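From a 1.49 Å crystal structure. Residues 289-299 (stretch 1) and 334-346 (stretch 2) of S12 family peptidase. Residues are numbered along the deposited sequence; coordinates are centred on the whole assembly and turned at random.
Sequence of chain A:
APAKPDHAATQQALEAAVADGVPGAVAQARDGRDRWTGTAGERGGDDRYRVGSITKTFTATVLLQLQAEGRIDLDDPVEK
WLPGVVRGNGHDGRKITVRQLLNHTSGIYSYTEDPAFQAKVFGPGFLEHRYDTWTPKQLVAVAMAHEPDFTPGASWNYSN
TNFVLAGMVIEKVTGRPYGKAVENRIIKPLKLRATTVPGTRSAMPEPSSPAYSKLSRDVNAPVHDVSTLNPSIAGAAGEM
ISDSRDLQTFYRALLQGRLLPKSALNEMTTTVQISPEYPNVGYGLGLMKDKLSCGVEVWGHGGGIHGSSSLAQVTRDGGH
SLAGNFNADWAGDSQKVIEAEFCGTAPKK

Stretch 1 (289-299) KDKLSCGVEVW
Stretch 2, residues 334-346: SQKVIEAEFCGTA

A β hairpin lies along a helix that ends at Cys343, and three residues, Leu292, Phe342 and Cys343, cover the most surface. Strands 289-291 and 297-299 are antiparallel, paired by Asp290 N to Val298 O (3.0 Å) and Val298 N to Asp290 O (2.9 Å). They are joined by the loop 292-296, which holds a type I turn from Leu292 to Gly295, closed by Gly295 N to Leu292 O at 2.9 Å; Gly295 itself has phi/psi 92/-7°, where a CB would jam against the preceding carbonyl. The helix runs to Cys343, and Gly344 leaves it with positive phi (70/18°). In register, Leu292 faces Glu339 (CA to CA 6.7 Å), Cys294 faces Cys343 (5.6 Å) and Val296 faces Phe342 (6.9 Å).

Leu292 (chi1 m, chi2 t) points toward the helix and spans successive turns: its CD1 lies 3.8 Å from Ile338 CG2 and 3.4 Å from Phe342 CB, while its CB sits 3.6 Å from Cys343 SG.

Phe342 (chi1 m, chi2 -82°) receives Val298 from the second strand and Val296 from the loop before it. Val298, also m, sets CG1 3.6 Å from the Phe342 ring centroid and 5° off the normal, a CH-pi contact squarely over one face. Val296 (t) approaches obliquely, CG1 to Phe342 CD1 4.3 Å.

Cys343 (m) locks the register covalently: its SG bonds Cys294 SG (p) at 2.1 Å, chi3 -72°, tying the turn to the helix end.

Polar contacts run along one side of this apolar patch. Glu339 (m, m) starts sideways but curls its carboxylate to the turn, accepting Ser293 N at OE2 (2.9 Å, 156°) and Ser293 OG (chi1 p) at OE1 (2.7 Å). Thr345 OG1 (chi1 m) also donates to Glu339 OE1, at 2.9 Å, so one carboxylate gathers turn and helix exit. Farther back, Gln335 (t, p) gives a weak hydrogen bond, NE2 to Asp290 OD2 at 3.3 Å and 125°.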

# COMPACT_ATOMS: atom_id res chain seq x y z
N LYS A 289 -7.58 3.70 9.21
CA LYS A 289 -8.22 3.12 10.39
C LYS A 289 -9.62 2.65 10.03
O LYS A 289 -10.25 3.18 9.11
CB LYS A 289 -8.30 4.13 11.54
CG LYS A 289 -9.39 5.15 11.43
CD LYS A 289 -9.52 6.02 12.68
CE LYS A 289 -10.64 7.02 12.49
NZ LYS A 289 -10.81 7.92 13.65
N ASP A 290 -10.11 1.64 10.74
CA ASP A 290 -11.47 1.15 10.54
C ASP A 290 -11.91 0.62 11.88
O ASP A 290 -11.11 0.10 12.63
CB ASP A 290 -11.48 0.05 9.48
CG ASP A 290 -12.89 -0.33 9.02
OD1 ASP A 290 -13.87 0.34 9.40
OD2 ASP A 290 -12.97 -1.30 8.24
N LYS A 291 -13.19 0.78 12.20
CA LYS A 291 -13.74 0.12 13.37
C LYS A 291 -14.60 -1.04 12.91
O LYS A 291 -15.56 -0.86 12.16
CB LYS A 291 -14.58 1.08 14.20
CG LYS A 291 -15.04 0.39 15.46
CD LYS A 291 -15.01 1.30 16.67
CE LYS A 291 -15.95 2.45 16.52
NZ LYS A 291 -17.29 1.98 16.06
N LEU A 292 -14.26 -2.23 13.38
CA LEU A 292 -14.90 -3.46 12.93
C LEU A 292 -16.21 -3.71 13.68
O LEU A 292 -16.59 -2.96 14.58
CB LEU A 292 -13.93 -4.62 13.09
CG LEU A 292 -12.57 -4.41 12.40
CD1 LEU A 292 -11.67 -5.56 12.73
CD2 LEU A 292 -12.73 -4.25 10.89
N SER A 293 -16.92 -4.76 13.28
CA SER A 293 -18.29 -4.97 13.74
C SER A 293 -18.34 -5.06 15.25
O SER A 293 -19.28 -4.55 15.87
CB SER A 293 -18.87 -6.24 13.11
OG SER A 293 -18.21 -7.40 13.55
N CYS A 294 -17.32 -5.70 15.83
CA CYS A 294 -17.24 -5.94 17.27
C CYS A 294 -16.62 -4.78 18.03
O CYS A 294 -16.39 -4.88 19.23
CB CYS A 294 -16.46 -7.21 17.57
SG CYS A 294 -14.69 -7.13 17.15
N GLY A 295 -16.34 -3.68 17.34
CA GLY A 295 -15.85 -2.46 17.98
C GLY A 295 -14.34 -2.33 18.05
O GLY A 295 -13.81 -1.29 18.42
N VAL A 296 -13.64 -3.38 17.66
CA VAL A 296 -12.19 -3.30 17.61
C VAL A 296 -11.75 -2.41 16.45
O VAL A 296 -12.21 -2.56 15.30
CB VAL A 296 -11.55 -4.69 17.49
CG1 VAL A 296 -10.05 -4.60 17.23
CG2 VAL A 296 -11.79 -5.51 18.77
N GLU A 297 -10.85 -1.49 16.78
CA GLU A 297 -10.31 -0.55 15.82
C GLU A 297 -8.98 -1.07 15.31
O GLU A 297 -8.08 -1.41 16.09
CB GLU A 297 -10.11 0.79 16.52
CG GLU A 297 -9.50 1.87 15.66
CD GLU A 297 -9.20 3.13 16.46
OE1 GLU A 297 -8.07 3.30 17.01
OE2 GLU A 297 -10.12 3.97 16.51
N VAL A 298 -8.85 -1.13 13.99
CA VAL A 298 -7.62 -1.59 13.36
C VAL A 298 -7.03 -0.52 12.47
O VAL A 298 -7.74 0.32 11.92
CB VAL A 298 -7.80 -2.90 12.57
CG1 VAL A 298 -8.05 -4.04 13.53
CG2 VAL A 298 -8.93 -2.79 11.54
N TRP A 299 -5.71 -0.57 12.36
CA TRP A 299 -4.89 0.36 11.61
C TRP A 299 -4.05 -0.43 10.62
O TRP A 299 -3.47 -1.46 10.96
CB TRP A 299 -3.96 1.16 12.55
CG TRP A 299 -4.74 2.08 13.44
CD1 TRP A 299 -5.37 1.76 14.61
CD2 TRP A 299 -4.99 3.47 13.22
NE1 TRP A 299 -6.02 2.86 15.12
CE2 TRP A 299 -5.79 3.93 14.28
CE3 TRP A 299 -4.62 4.37 12.21
CZ2 TRP A 299 -6.21 5.25 14.39
CZ3 TRP A 299 -5.05 5.68 12.31
CH2 TRP A 299 -5.85 6.11 13.39
N SER A 334 -11.27 -9.67 1.37
CA SER A 334 -10.25 -9.45 2.38
C SER A 334 -10.86 -8.98 3.70
O SER A 334 -10.36 -9.31 4.77
CB SER A 334 -9.22 -8.44 1.86
OG SER A 334 -9.85 -7.22 1.57
N GLN A 335 -11.96 -8.25 3.63
CA GLN A 335 -12.61 -7.78 4.85
C GLN A 335 -13.11 -8.95 5.69
O GLN A 335 -13.06 -8.89 6.93
CB GLN A 335 -13.75 -6.81 4.55
CG GLN A 335 -14.17 -5.97 5.74
CD GLN A 335 -13.09 -5.01 6.20
OE1 GLN A 335 -12.12 -4.74 5.49
NE2 GLN A 335 -13.26 -4.50 7.41
N LYS A 336 -13.58 -10.02 5.06
CA LYS A 336 -13.99 -11.20 5.81
C LYS A 336 -12.84 -11.78 6.64
O LYS A 336 -13.05 -12.28 7.73
CB LYS A 336 -14.55 -12.28 4.88
CG LYS A 336 -15.93 -11.99 4.33
CD LYS A 336 -16.49 -13.25 3.64
CE LYS A 336 -17.85 -13.00 3.03
NZ LYS A 336 -17.83 -11.87 2.08
N VAL A 337 -11.62 -11.73 6.12
CA VAL A 337 -10.47 -12.25 6.85
C VAL A 337 -10.18 -11.37 8.07
O VAL A 337 -9.89 -11.87 9.15
CB VAL A 337 -9.22 -12.35 5.93
CG1 VAL A 337 -8.04 -12.88 6.71
CG2 VAL A 337 -9.52 -13.27 4.72
N ILE A 338 -10.27 -10.06 7.86
CA ILE A 338 -10.04 -9.08 8.93
C ILE A 338 -11.08 -9.24 10.04
O ILE A 338 -10.74 -9.30 11.23
CB ILE A 338 -10.02 -7.66 8.37
CG1 ILE A 338 -8.80 -7.46 7.44
CG2 ILE A 338 -9.96 -6.63 9.50
CD1 ILE A 338 -8.89 -6.22 6.55
N GLU A 339 -12.35 -9.34 9.65
CA GLU A 339 -13.42 -9.53 10.62
C GLU A 339 -13.27 -10.85 11.36
O GLU A 339 -13.50 -10.92 12.57
CB GLU A 339 -14.78 -9.44 9.94
CG GLU A 339 -15.27 -8.05 9.72
CD GLU A 339 -15.95 -7.44 10.93
OE1 GLU A 339 -16.34 -8.20 11.84
OE2 GLU A 339 -16.10 -6.21 10.93
N ALA A 340 -12.88 -11.91 10.66
CA ALA A 340 -12.72 -13.21 11.31
C ALA A 340 -11.63 -13.13 12.38
O ALA A 340 -11.80 -13.58 13.52
CB ALA A 340 -12.38 -14.26 10.29
N GLU A 341 -10.51 -12.52 12.02
CA GLU A 341 -9.38 -12.46 12.93
C GLU A 341 -9.65 -11.57 14.13
O GLU A 341 -9.38 -11.98 15.27
CB GLU A 341 -8.13 -11.98 12.19
CG GLU A 341 -6.88 -11.83 13.07
CD GLU A 341 -6.46 -13.12 13.76
OE1 GLU A 341 -5.88 -13.05 14.86
OE2 GLU A 341 -6.64 -14.22 13.19
N PHE A 342 -10.14 -10.36 13.91
CA PHE A 342 -10.26 -9.40 15.01
C PHE A 342 -11.57 -9.50 15.78
O PHE A 342 -11.64 -9.06 16.92
CB PHE A 342 -10.03 -7.98 14.51
CG PHE A 342 -8.61 -7.73 14.09
CD1 PHE A 342 -7.64 -7.41 15.03
CD2 PHE A 342 -8.24 -7.84 12.77
CE1 PHE A 342 -6.33 -7.20 14.64
CE2 PHE A 342 -6.93 -7.66 12.38
CZ PHE A 342 -5.98 -7.33 13.31
N CYS A 343 -12.60 -10.07 15.16
CA CYS A 343 -13.92 -10.18 15.80
C CYS A 343 -14.45 -11.61 15.91
O CYS A 343 -15.50 -11.82 16.53
CB CYS A 343 -14.94 -9.32 15.06
SG CYS A 343 -14.58 -7.56 15.14
N GLY A 344 -13.73 -12.57 15.33
CA GLY A 344 -14.17 -13.96 15.34
C GLY A 344 -15.38 -14.21 14.47
O GLY A 344 -16.06 -15.22 14.63
N THR A 345 -15.65 -13.30 13.54
CA THR A 345 -16.82 -13.37 12.67
C THR A 345 -16.71 -14.55 11.70
O THR A 345 -15.75 -14.66 10.94
CB THR A 345 -16.98 -12.06 11.86
OG1 THR A 345 -17.00 -10.93 12.74
CG2 THR A 345 -18.28 -12.08 11.04
N ALA A 346 -17.69 -15.44 11.76
CA ALA A 346 -17.77 -16.55 10.82
C ALA A 346 -18.06 -16.01 9.42
O ALA A 346 -17.36 -16.35 8.46
CB ALA A 346 -18.87 -17.50 11.24